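Side-chain contacts in Ser-thr phosphatase MSPP (Mycobacterium smegmatis, PDB 2JFR), which probably removes phosphate from serine and threonine residues of proteins as a metal-dependent phosphatase of the PPM (PP2C) family: residues A[24-27]-A[32-35]; A[112-117]-A[123-128]; A[135-138]-A[143-146]; A[178-183]-A[204-209]. One frame throughout, in Å; residues are numbered along the deposited sequence. Where two conformers were deposited one is given.

Contact 1 of 4, residues A[24-27]-A[32-35]; sequences ACLA and YAVA
Ala24 and Ala35 form a hydrogen-bonded pair at one end of this antiparallel beta hairpin, made of strands 23-28 and 31-38. Ala24 N donates to Ala35 O at 2.8 Å. Ala35 N returns a straighter bond to Ala24 O, with 171° at the hydrogen. Leu26 and Ala33 repeat the pattern two residues on: Ala33 N lies 2.9 Å from Leu26 O, and Leu26 N donates to Ala33 O. On the same face of the sheet, Leu26 CB meets the Ala33 methyl, CB, at 4.2 Å. Ala24 and Ala33 both pack against Leu50 of helix 42-59, which covers this face.

Tyr32 works on the other face with Ala27, its non-hydrogen-bonded partner. Ala27 CB meets the ring obliquely, 3.6 Å from Tyr32 CD1. The ring is placed there by chi1 of -60°, with Tyr32 CG beside its own backbone N. Its neighbours include Ile231 of strand 226-233, so it sits between the two sheets of the PP2C sandwich. Cys25 and Val34 are on this face too.

Across the hairpin the polar pairing is all backbone, and the side chains add only apolar touches. Small alanines allow the close approach of helix 42-59, while Tyr32, Val34 and Cys25 fill the face towards strand 226-233. Segment 32-35 runs directly into Asp36 and Gly37, metal ligands on the same strand.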
loop_
_atom_site.group_PDB
_atom_site.type_symbol
_atom_site.label_atom_id
_atom_site.label_comp_id
_atom_site.label_asym_id
_atom_site.label_seq_id
_atom_site.Cartn_x
_atom_site.Cartn_y
_atom_site.Cartn_z
ATOM N N ALA A 24 -0.097 -5.775 6.747
ATOM C CA ALA A 24 -0.880 -5.060 7.744
ATOM C C ALA A 24 -1.586 -3.920 7.026
ATOM O O ALA A 24 -1.110 -3.423 6.015
ATOM C CB ALA A 24 -0.024 -4.572 8.878
ATOM N N CYS A 25 -2.687 -3.451 7.593
ATOM C CA CYS A 25 -3.384 -2.292 7.040
ATOM C C CYS A 25 -3.969 -1.421 8.139
ATOM O O CYS A 25 -4.075 -1.847 9.295
ATOM C CB CYS A 25 -4.421 -2.668 6.039
ATOM S SG CYS A 25 -5.778 -3.583 6.612
ATOM N N LEU A 26 -4.297 -0.203 7.766
ATOM C CA LEU A 26 -4.777 0.829 8.661
ATOM C C LEU A 26 -5.846 1.621 7.913
ATOM O O LEU A 26 -5.646 2.008 6.774
ATOM C CB LEU A 26 -3.592 1.736 9.005
ATOM C CG LEU A 26 -3.826 2.983 9.839
ATOM C CD1 LEU A 26 -4.329 2.577 11.220
ATOM C CD2 LEU A 26 -2.522 3.767 9.975
ATOM N N ALA A 27 -6.947 1.932 8.620
ATOM C CA ALA A 27 -8.005 2.795 8.033
ATOM C C ALA A 27 -8.510 3.565 9.251
ATOM O O ALA A 27 -9.166 3.004 10.140
ATOM C CB ALA A 27 -9.068 2.017 7.293
ATOM N N TYR A 32 -5.020 6.175 5.717
ATOM C CA TYR A 32 -5.180 4.819 5.191
ATOM C C TYR A 32 -3.817 4.313 4.826
ATOM O O TYR A 32 -3.015 5.030 4.257
ATOM C CB TYR A 32 -6.095 4.823 3.966
ATOM C CG TYR A 32 -7.464 5.359 4.325
ATOM C CD1 TYR A 32 -8.426 4.517 4.837
ATOM C CD2 TYR A 32 -7.763 6.700 4.236
ATOM C CE1 TYR A 32 -9.665 4.972 5.205
ATOM C CE2 TYR A 32 -9.025 7.172 4.649
ATOM C CZ TYR A 32 -9.925 6.289 5.120
ATOM O OH TYR A 32 -11.166 6.790 5.527
ATOM N N ALA A 33 -3.531 3.022 5.087
ATOM C CA ALA A 33 -2.210 2.537 4.740
ATOM C C ALA A 33 -2.210 1.021 4.596
ATOM O O ALA A 33 -3.008 0.313 5.223
ATOM C CB ALA A 33 -1.170 2.942 5.794
ATOM N N VAL A 34 -1.254 0.561 3.818
ATOM C CA VAL A 34 -0.860 -0.845 3.744
ATOM C C VAL A 34 0.634 -0.932 3.955
ATOM O O VAL A 34 1.395 -0.126 3.436
ATOM C CB VAL A 34 -1.263 -1.467 2.393
ATOM C CG1 VAL A 34 -0.703 -2.881 2.218
ATOM C CG2 VAL A 34 -2.764 -1.444 2.216
ATOM N N ALA A 35 1.029 -1.976 4.686
ATOM C CA ALA A 35 2.445 -2.297 4.896
ATOM C C ALA A 35 2.629 -3.785 4.619
ATOM O O ALA A 35 1.959 -4.608 5.227
ATOM C CB ALA A 35 2.866 -1.952 6.312
#

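Contact 2 of 4, residues A[112-117]-A[123-128]; sequences DSPLYR and MEQLTD
Arg117 and Glu124 are paired across the antiparallel hairpin of strands 115-119 and 122-125, as a hydrogen-bonded pair. Arg117 CB rests on Leu126 CD1 at 4.0 Å. The chain then runs out extended through CG and CD and bends at chi3 (61°), which brings the guanidinium alongside the Glu124 carboxylate. In the conformer given, Arg117 NH2 makes a salt bridge of 2.7 Å to Glu124 OE2. The carboxylate oxygen lies at the guanidinium edge, near its plane, but the two flat groups are turned 87° apart. Arg117 NH1 binds Asp174 O.

On the other face, Met123 CE, in the conformer given, sits over the centre of the Tyr116 ring, 3.5 Å from its centroid, a CH-pi contact. One water links Tyr116 OH to Gln125 OE1. The amide of Gln125 also lies against Pro114, with CD 3.5 Å from Pro114 CB. Gln125 NE2 donates to Thr127 O.

Past the paired strands, Thr127 OG1 accepts from Leu115 N at 3.1 Å. A side chain thus takes over where a strand carbonyl would serve.

Charge lies on one face and aromatic packing on the other. The two faces flank a hairpin whose entry carries Asp112, a ligand of a third metal, not bound here.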
loop_
_atom_site.group_PDB
_atom_site.type_symbol
_atom_site.label_atom_id
_atom_site.label_comp_id
_atom_site.label_asym_id
_atom_site.label_seq_id
_atom_site.Cartn_x
_atom_site.Cartn_y
_atom_site.Cartn_z
ATOM N N ASP A 112 6.631 -1.500 -2.746
ATOM C CA ASP A 112 5.861 -1.919 -3.904
ATOM C C ASP A 112 4.411 -2.279 -3.568
ATOM O O ASP A 112 3.841 -3.136 -4.241
ATOM C CB ASP A 112 6.533 -3.095 -4.629
ATOM C CG ASP A 112 6.535 -4.373 -3.825
ATOM O OD1 ASP A 112 6.193 -4.347 -2.623
ATOM O OD2 ASP A 112 6.897 -5.392 -4.471
ATOM N N SER A 113 3.818 -1.599 -2.606
ATOM C CA SER A 113 2.390 -1.779 -2.311
ATOM C C SER A 113 1.607 -0.652 -2.959
ATOM O O SER A 113 1.580 0.450 -2.413
ATOM C CB SER A 113 2.176 -1.772 -0.799
ATOM O OG SER A 113 2.923 -2.799 -0.152
ATOM N N PRO A 114 1.055 -0.810 -4.137
ATOM C CA PRO A 114 0.660 0.388 -4.898
ATOM C C PRO A 114 -0.597 1.049 -4.430
ATOM O O PRO A 114 -1.510 0.467 -3.826
ATOM C CB PRO A 114 0.508 -0.110 -6.324
ATOM C CG PRO A 114 1.215 -1.440 -6.352
ATOM C CD PRO A 114 0.926 -2.003 -4.973
ATOM N N LEU A 115 -0.681 2.339 -4.803
ATOM C CA LEU A 115 -1.918 3.096 -4.806
ATOM C C LEU A 115 -2.453 3.149 -6.238
ATOM O O LEU A 115 -1.722 3.481 -7.158
ATOM C CB LEU A 115 -1.664 4.508 -4.321
ATOM C CG LEU A 115 -2.830 5.496 -4.459
ATOM C CD1 LEU A 115 -3.978 5.088 -3.585
ATOM C CD2 LEU A 115 -2.359 6.911 -4.162
ATOM N N TYR A 116 -3.742 2.882 -6.364
ATOM C CA TYR A 116 -4.471 2.976 -7.615
ATOM C C TYR A 116 -5.607 3.955 -7.486
ATOM O O TYR A 116 -6.212 4.081 -6.402
ATOM C CB TYR A 116 -5.081 1.634 -8.038
ATOM C CG TYR A 116 -4.163 0.460 -8.020
ATOM C CD1 TYR A 116 -3.504 0.020 -9.149
ATOM C CD2 TYR A 116 -3.909 -0.234 -6.818
ATOM C CE1 TYR A 116 -2.651 -1.099 -9.087
ATOM C CE2 TYR A 116 -3.097 -1.324 -6.750
ATOM C CZ TYR A 116 -2.461 -1.747 -7.880
ATOM O OH TYR A 116 -1.617 -2.843 -7.791
ATOM N N ARG A 117 -5.951 4.585 -8.598
ATOM C CA ARG A 117 -7.210 5.341 -8.706
ATOM C C ARG A 117 -8.100 4.603 -9.664
ATOM O O ARG A 117 -7.680 4.182 -10.719
ATOM C CB ARG A 117 -6.971 6.732 -9.221
ATOM C CG ARG A 117 -8.246 7.592 -9.261
ATOM C CD ARG A 117 -8.015 8.964 -9.868
ATOM N NE ARG A 117 -7.575 8.769 -11.233
ATOM C CZ ARG A 117 -6.714 9.502 -11.883
ATOM N NH1 ARG A 117 -6.288 10.623 -11.348
ATOM N NH2 ARG A 117 -6.360 9.132 -13.089
ATOM N N MET A 123 -8.766 1.477 -13.843
ATOM C CA MET A 123 -7.901 1.327 -12.690
ATOM C C MET A 123 -6.473 1.681 -13.093
ATOM O O MET A 123 -5.987 0.997 -13.999
ATOM C CB MET A 123 -7.989 -0.120 -12.156
ATOM C CG MET A 123 -7.153 -0.374 -10.890
ATOM S SD MET A 123 -7.479 -2.114 -10.350
ATOM C CE MET A 123 -6.268 -2.234 -9.088
ATOM N N GLU A 124 -5.861 2.680 -12.503
ATOM C CA GLU A 124 -4.452 2.920 -12.896
ATOM C C GLU A 124 -3.650 3.155 -11.625
ATOM O O GLU A 124 -4.091 3.649 -10.598
ATOM C CB GLU A 124 -4.362 4.086 -13.879
ATOM C CG GLU A 124 -4.718 5.393 -13.184
ATOM C CD GLU A 124 -4.454 6.548 -14.155
ATOM O OE1 GLU A 124 -3.303 6.879 -14.396
ATOM O OE2 GLU A 124 -5.386 7.152 -14.723
ATOM N N GLN A 125 -2.435 2.694 -11.740
ATOM C CA GLN A 125 -1.464 2.754 -10.647
ATOM C C GLN A 125 -0.812 4.113 -10.623
ATOM O O GLN A 125 -0.241 4.584 -11.620
ATOM C CB GLN A 125 -0.420 1.658 -10.818
ATOM C CG GLN A 125 0.610 1.690 -9.685
ATOM C CD GLN A 125 1.476 0.479 -9.637
ATOM O OE1 GLN A 125 1.097 -0.624 -10.017
ATOM N NE2 GLN A 125 2.669 0.683 -9.127
ATOM N N LEU A 126 -0.851 4.781 -9.479
ATOM C CA LEU A 126 -0.339 6.128 -9.343
ATOM C C LEU A 126 1.051 6.225 -8.816
ATOM O O LEU A 126 1.737 7.222 -9.037
ATOM C CB LEU A 126 -1.236 6.938 -8.391
ATOM C CG LEU A 126 -2.696 7.010 -8.796
ATOM C CD1 LEU A 126 -3.424 7.907 -7.801
ATOM C CD2 LEU A 126 -2.877 7.521 -10.215
ATOM N N THR A 127 1.511 5.227 -8.101
ATOM C CA THR A 127 2.794 5.190 -7.444
ATOM C C THR A 127 3.804 4.369 -8.255
ATOM O O THR A 127 3.441 3.496 -9.031
ATOM C CB THR A 127 2.651 4.568 -6.054
ATOM O OG1 THR A 127 1.883 3.368 -6.162
ATOM C CG2 THR A 127 1.981 5.519 -5.081
ATOM N N ASP A 128 5.059 4.681 -8.030
ATOM C CA ASP A 128 6.134 3.820 -8.571
ATOM C C ASP A 128 6.498 2.750 -7.570
ATOM O O ASP A 128 6.425 2.978 -6.341
ATOM C CB ASP A 128 7.390 4.641 -8.855
ATOM C CG ASP A 128 7.374 5.822 -9.693
ATOM O OD1 ASP A 128 6.601 6.134 -10.624
ATOM O OD2 ASP A 128 8.271 6.715 -9.466
HETATM O O HOH W 1 0.169 -3.254 -9.657
#

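Contact 3 of 4, residues A[135-138]-A[143-146]; sequences ELVR and TRHE
The backbones approach most closely at Val137 and Thr143, whose CA atoms are 5.8 Å apart, where the end of helix 132-138 meets the start of helix 144-147. Val137 carries the contact with both of its methyls. Its CG2 lies 3.7 Å from the carbonyl oxygen Thr143 O. Its CG1 touches Arg144 CG at 3.8 Å in the conformer given, and the two side chains cross at about a right angle. With CG1 anti to the backbone N (chi1 -177°), the valine spreads one methyl to each partner. Only the aliphatic stem of Arg144 makes close contact, and the chain runs on extended to NE.

The second helix opens with a capping box. Thr143 is the N-cap: Thr143 OG1 accepts from Glu146 N at 3.0 Å, with 167° at the hydrogen. In return Thr143 N donates to Glu146 OE1 at 2.8 Å, meeting that oxygen from above the carboxylate plane. These two bonds satisfy backbone N-H groups at the start of the helix.

The pair of short helices lies at the protein surface. Nearby, in the conformer given, Arg138 at the end of the first helix forms salt bridges to Asp128 and Asp169. Glu135 OE2 is hydrogen-bonded to Thr157 OG1, and the His145 ring meets Trp149 edge-to-face.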
loop_
_atom_site.group_PDB
_atom_site.type_symbol
_atom_site.label_atom_id
_atom_site.label_comp_id
_atom_site.label_asym_id
_atom_site.label_seq_id
_atom_site.Cartn_x
_atom_site.Cartn_y
_atom_site.Cartn_z
ATOM N N GLU A 135 11.707 -0.210 -11.017
ATOM C CA GLU A 135 12.683 0.811 -11.420
ATOM C C GLU A 135 12.778 0.791 -12.908
ATOM O O GLU A 135 12.993 1.836 -13.544
ATOM C CB GLU A 135 14.013 0.592 -10.781
ATOM C CG GLU A 135 14.085 0.788 -9.260
ATOM C CD GLU A 135 13.898 2.060 -8.560
ATOM O OE1 GLU A 135 13.648 3.031 -9.265
ATOM O OE2 GLU A 135 13.987 2.032 -7.275
ATOM N N LEU A 136 12.622 -0.370 -13.564
ATOM C CA LEU A 136 12.598 -0.439 -14.999
ATOM C C LEU A 136 11.399 0.243 -15.631
ATOM O O LEU A 136 11.471 0.854 -16.702
ATOM C CB LEU A 136 12.670 -1.855 -15.514
ATOM C CG LEU A 136 13.987 -2.574 -15.234
ATOM C CD1 LEU A 136 13.872 -4.041 -15.492
ATOM C CD2 LEU A 136 15.047 -2.012 -16.155
ATOM N N VAL A 137 10.222 0.184 -14.922
ATOM C CA VAL A 137 9.099 1.024 -15.310
ATOM C C VAL A 137 9.438 2.509 -15.163
ATOM O O VAL A 137 9.168 3.257 -16.119
ATOM C CB VAL A 137 7.832 0.621 -14.509
ATOM C CG1 VAL A 137 6.627 1.452 -14.984
ATOM C CG2 VAL A 137 7.438 -0.819 -14.669
ATOM N N ARG A 138 10.036 2.918 -14.054
ATOM C CA ARG A 138 10.369 4.348 -13.807
ATOM C C ARG A 138 11.371 4.811 -14.854
ATOM O O ARG A 138 11.413 5.982 -15.234
ATOM C CB ARG A 138 10.782 4.504 -12.346
ATOM C CG ARG A 138 11.197 5.834 -11.771
ATOM C CD ARG A 138 10.996 5.970 -10.256
ATOM N NE ARG A 138 10.844 7.324 -9.628
ATOM C CZ ARG A 138 10.494 7.536 -8.342
ATOM N NH1 ARG A 138 10.247 6.510 -7.532
ATOM N NH2 ARG A 138 10.321 8.704 -7.710
ATOM N N THR A 143 6.775 -2.010 -19.431
ATOM C CA THR A 143 5.467 -1.594 -18.963
ATOM C C THR A 143 5.140 -2.125 -17.586
ATOM O O THR A 143 5.779 -3.056 -17.091
ATOM C CB THR A 143 4.333 -2.086 -19.894
ATOM O OG1 THR A 143 4.264 -3.490 -19.865
ATOM C CG2 THR A 143 4.555 -1.582 -21.354
ATOM N N ARG A 144 4.139 -1.525 -16.915
ATOM C CA ARG A 144 3.693 -2.056 -15.648
ATOM C C ARG A 144 3.199 -3.517 -15.754
ATOM O O ARG A 144 3.417 -4.357 -14.920
ATOM C CB ARG A 144 2.608 -1.160 -15.052
ATOM C CG ARG A 144 2.972 0.301 -14.746
ATOM C CD ARG A 144 1.936 0.891 -13.770
ATOM N NE ARG A 144 1.868 2.362 -13.812
ATOM C CZ ARG A 144 2.683 3.115 -13.060
ATOM N NH1 ARG A 144 3.604 2.662 -12.203
ATOM N NH2 ARG A 144 2.513 4.462 -13.178
ATOM N N HIS A 145 2.537 -3.847 -16.865
ATOM C CA HIS A 145 2.088 -5.216 -17.045
ATOM C C HIS A 145 3.277 -6.171 -17.107
ATOM O O HIS A 145 3.306 -7.211 -16.502
ATOM C CB HIS A 145 1.153 -5.318 -18.271
ATOM C CG HIS A 145 0.744 -6.724 -18.532
ATOM N ND1 HIS A 145 -0.269 -7.351 -17.788
ATOM C CD2 HIS A 145 1.214 -7.643 -19.397
ATOM C CE1 HIS A 145 -0.395 -8.605 -18.257
ATOM N NE2 HIS A 145 0.485 -8.812 -19.225
ATOM N N GLU A 146 4.256 -5.782 -17.942
ATOM C CA GLU A 146 5.503 -6.571 -18.012
ATOM C C GLU A 146 6.177 -6.743 -16.664
ATOM O O GLU A 146 6.691 -7.818 -16.376
ATOM C CB GLU A 146 6.547 -5.932 -18.982
ATOM C CG GLU A 146 6.065 -6.040 -20.404
ATOM C CD GLU A 146 6.652 -5.137 -21.432
ATOM O OE1 GLU A 146 7.332 -4.115 -21.228
ATOM O OE2 GLU A 146 6.404 -5.488 -22.618
#

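Contact 4 of 4, residues A[178-183]-A[204-209]; sequences GDRLLI and PDPQVA
Arg180 reaches from strand 180-184 to the start of helix 206-219, and its guanidinium makes every touch of this contact. The polar part across the segments is one weak hydrogen bond. Arg180 NH2 lies 3.1 Å from Pro204 O, with an angle of only 132° at the hydrogen. The carbonyl comes to the edge of the guanidinium, near its plane. Stronger grips come from nearby residues. Arg180 NH1 binds the carbonyl oxygens of Ser203 and Ala201, and Arg180 NE makes a salt bridge to Asp232. These partners fix the rotation of the guanidinium. The chain leaves the strand with CG anti to the backbone N (chi1 171°) and bends at chi3, -77°, to turn the group to these oxygens.

The van der Waals touches are slight. Arg180 NH2 is 3.9 Å from Pro206 CD, on the first turn of the helix. Arg180 NH1 is 3.7 Å from Ala209 CB, one turn on.

One capping bond opens the helix. Asp205 is the N-cap, and Asp205 OD1 accepts from Gln207 N at 2.9 Å. The first helical backbone bond runs from Ala209 N to Asp205 O.

Strand 180-184 runs between strands 115-119 and 226-233 in one sheet of the sandwich. Arg180 also packs on Val230 and Ile118 of those two neighbours, while Pro206 rests on Ser7 and Ala9 of strand 5-13. The arginine thus ties the start of helix 206-219, and the turn after helix 194-201, to the sheet beneath.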
loop_
_atom_site.group_PDB
_atom_site.type_symbol
_atom_site.label_atom_id
_atom_site.label_comp_id
_atom_site.label_asym_id
_atom_site.label_seq_id
_atom_site.Cartn_x
_atom_site.Cartn_y
_atom_site.Cartn_z
ATOM N N GLY A 178 -16.379 10.990 -6.515
ATOM C CA GLY A 178 -16.729 9.835 -7.327
ATOM C C GLY A 178 -15.578 8.921 -7.594
ATOM O O GLY A 178 -15.823 7.784 -8.038
ATOM N N ASP A 179 -14.369 9.335 -7.391
ATOM C CA ASP A 179 -13.238 8.433 -7.535
ATOM C C ASP A 179 -13.210 7.440 -6.399
ATOM O O ASP A 179 -13.721 7.674 -5.297
ATOM C CB ASP A 179 -11.943 9.207 -7.578
ATOM C CG ASP A 179 -11.700 10.062 -8.766
ATOM O OD1 ASP A 179 -12.317 9.825 -9.814
ATOM O OD2 ASP A 179 -10.853 10.945 -8.654
ATOM N N ARG A 180 -12.546 6.326 -6.640
ATOM C CA ARG A 180 -12.219 5.350 -5.658
ATOM C C ARG A 180 -10.699 5.214 -5.615
ATOM O O ARG A 180 -10.070 5.149 -6.670
ATOM C CB ARG A 180 -12.882 4.010 -5.950
ATOM C CG ARG A 180 -12.430 2.866 -5.092
ATOM C CD ARG A 180 -13.244 1.615 -5.368
ATOM N NE ARG A 180 -14.550 1.743 -4.716
ATOM C CZ ARG A 180 -15.503 0.845 -4.817
ATOM N NH1 ARG A 180 -15.328 -0.242 -5.555
ATOM N NH2 ARG A 180 -16.637 1.050 -4.189
ATOM N N LEU A 181 -10.134 5.167 -4.412
ATOM C CA LEU A 181 -8.721 4.867 -4.255
ATOM C C LEU A 181 -8.596 3.453 -3.710
ATOM O O LEU A 181 -9.405 3.018 -2.898
ATOM C CB LEU A 181 -8.060 5.852 -3.296
ATOM C CG LEU A 181 -8.149 7.299 -3.691
ATOM C CD1 LEU A 181 -7.455 8.159 -2.653
ATOM C CD2 LEU A 181 -7.529 7.561 -5.070
ATOM N N LEU A 182 -7.561 2.765 -4.150
ATOM C CA LEU A 182 -7.222 1.429 -3.679
ATOM C C LEU A 182 -5.787 1.406 -3.314
ATOM O O LEU A 182 -4.930 1.716 -4.163
ATOM C CB LEU A 182 -7.514 0.401 -4.778
ATOM C CG LEU A 182 -6.945 -1.044 -4.521
ATOM C CD1 LEU A 182 -7.603 -1.690 -3.355
ATOM C CD2 LEU A 182 -7.139 -1.908 -5.782
ATOM N N ILE A 183 -5.468 0.998 -2.096
ATOM C CA ILE A 183 -4.110 0.687 -1.707
ATOM C C ILE A 183 -4.031 -0.838 -1.619
ATOM O O ILE A 183 -4.903 -1.448 -0.990
ATOM C CB ILE A 183 -3.680 1.296 -0.382
ATOM C CG1 ILE A 183 -4.063 2.769 -0.252
ATOM C CG2 ILE A 183 -2.195 1.100 -0.196
ATOM C CD1 ILE A 183 -3.832 3.317 1.138
ATOM N N PRO A 204 -19.694 -1.870 -6.571
ATOM C CA PRO A 204 -20.188 -0.609 -5.954
ATOM C C PRO A 204 -20.041 -0.519 -4.460
ATOM O O PRO A 204 -19.681 0.553 -3.975
ATOM C CB PRO A 204 -21.692 -0.675 -6.304
ATOM C CG PRO A 204 -21.697 -1.386 -7.622
ATOM C CD PRO A 204 -20.652 -2.478 -7.489
ATOM N N ASP A 205 -20.314 -1.570 -3.709
ATOM C CA ASP A 205 -20.133 -1.502 -2.260
ATOM C C ASP A 205 -18.695 -1.762 -1.916
ATOM O O ASP A 205 -18.168 -2.816 -2.226
ATOM C CB ASP A 205 -21.066 -2.534 -1.619
ATOM C CG ASP A 205 -21.028 -2.641 -0.107
ATOM O OD1 ASP A 205 -20.072 -2.147 0.551
ATOM O OD2 ASP A 205 -21.958 -3.268 0.478
ATOM N N PRO A 206 -17.994 -0.819 -1.323
ATOM C CA PRO A 206 -16.555 -1.054 -0.986
ATOM C C PRO A 206 -16.317 -2.255 -0.104
ATOM O O PRO A 206 -15.253 -2.881 -0.210
ATOM C CB PRO A 206 -16.149 0.209 -0.259
ATOM C CG PRO A 206 -17.421 0.865 0.077
ATOM C CD PRO A 206 -18.494 0.496 -0.853
ATOM N N GLN A 207 -17.250 -2.631 0.789
ATOM C CA GLN A 207 -17.008 -3.847 1.568
ATOM C C GLN A 207 -17.110 -5.097 0.721
ATOM O O GLN A 207 -16.422 -6.056 0.994
ATOM C CB GLN A 207 -18.025 -3.903 2.734
ATOM C CG GLN A 207 -17.839 -2.739 3.713
ATOM C CD GLN A 207 -18.906 -2.735 4.782
ATOM O OE1 GLN A 207 -18.679 -3.138 5.933
ATOM N NE2 GLN A 207 -20.108 -2.262 4.425
ATOM N N VAL A 208 -17.928 -5.091 -0.333
ATOM C CA VAL A 208 -17.924 -6.162 -1.299
ATOM C C VAL A 208 -16.633 -6.133 -2.123
ATOM O O VAL A 208 -16.024 -7.160 -2.387
ATOM C CB VAL A 208 -19.179 -6.080 -2.181
ATOM C CG1 VAL A 208 -19.082 -7.098 -3.307
ATOM C CG2 VAL A 208 -20.393 -6.361 -1.285
ATOM N N ALA A 209 -16.228 -4.944 -2.559
ATOM C CA ALA A 209 -15.022 -4.805 -3.354
ATOM C C ALA A 209 -13.833 -5.443 -2.661
ATOM O O ALA A 209 -13.082 -6.191 -3.286
ATOM C CB ALA A 209 -14.678 -3.345 -3.698
#

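The four contacts follow one another along the chain, each closing before the next opens. Contact 1 is the edge hairpin of one five-stranded sheet. Contacts 2 and 4 share the other, where strands 115-119 and 180-184 are neighbours, probably hydrogen-bonded through Tyr116 N and Leu182 O. The sheets meet where Val34 of contact 1 packs on Ile183 of contact 4, centres about 15 Å apart. Contact 3 lies at the surface, its centre about 12 Å from that of contact 2 and about 25 Å from that of contact 4. The salt bridge Asp128-Arg138 ties it to contact 2. From different sheets, side chains of contacts 1 and 2 come within about 8 and 9 Å of the manganese, fitting a PP2C sandwich.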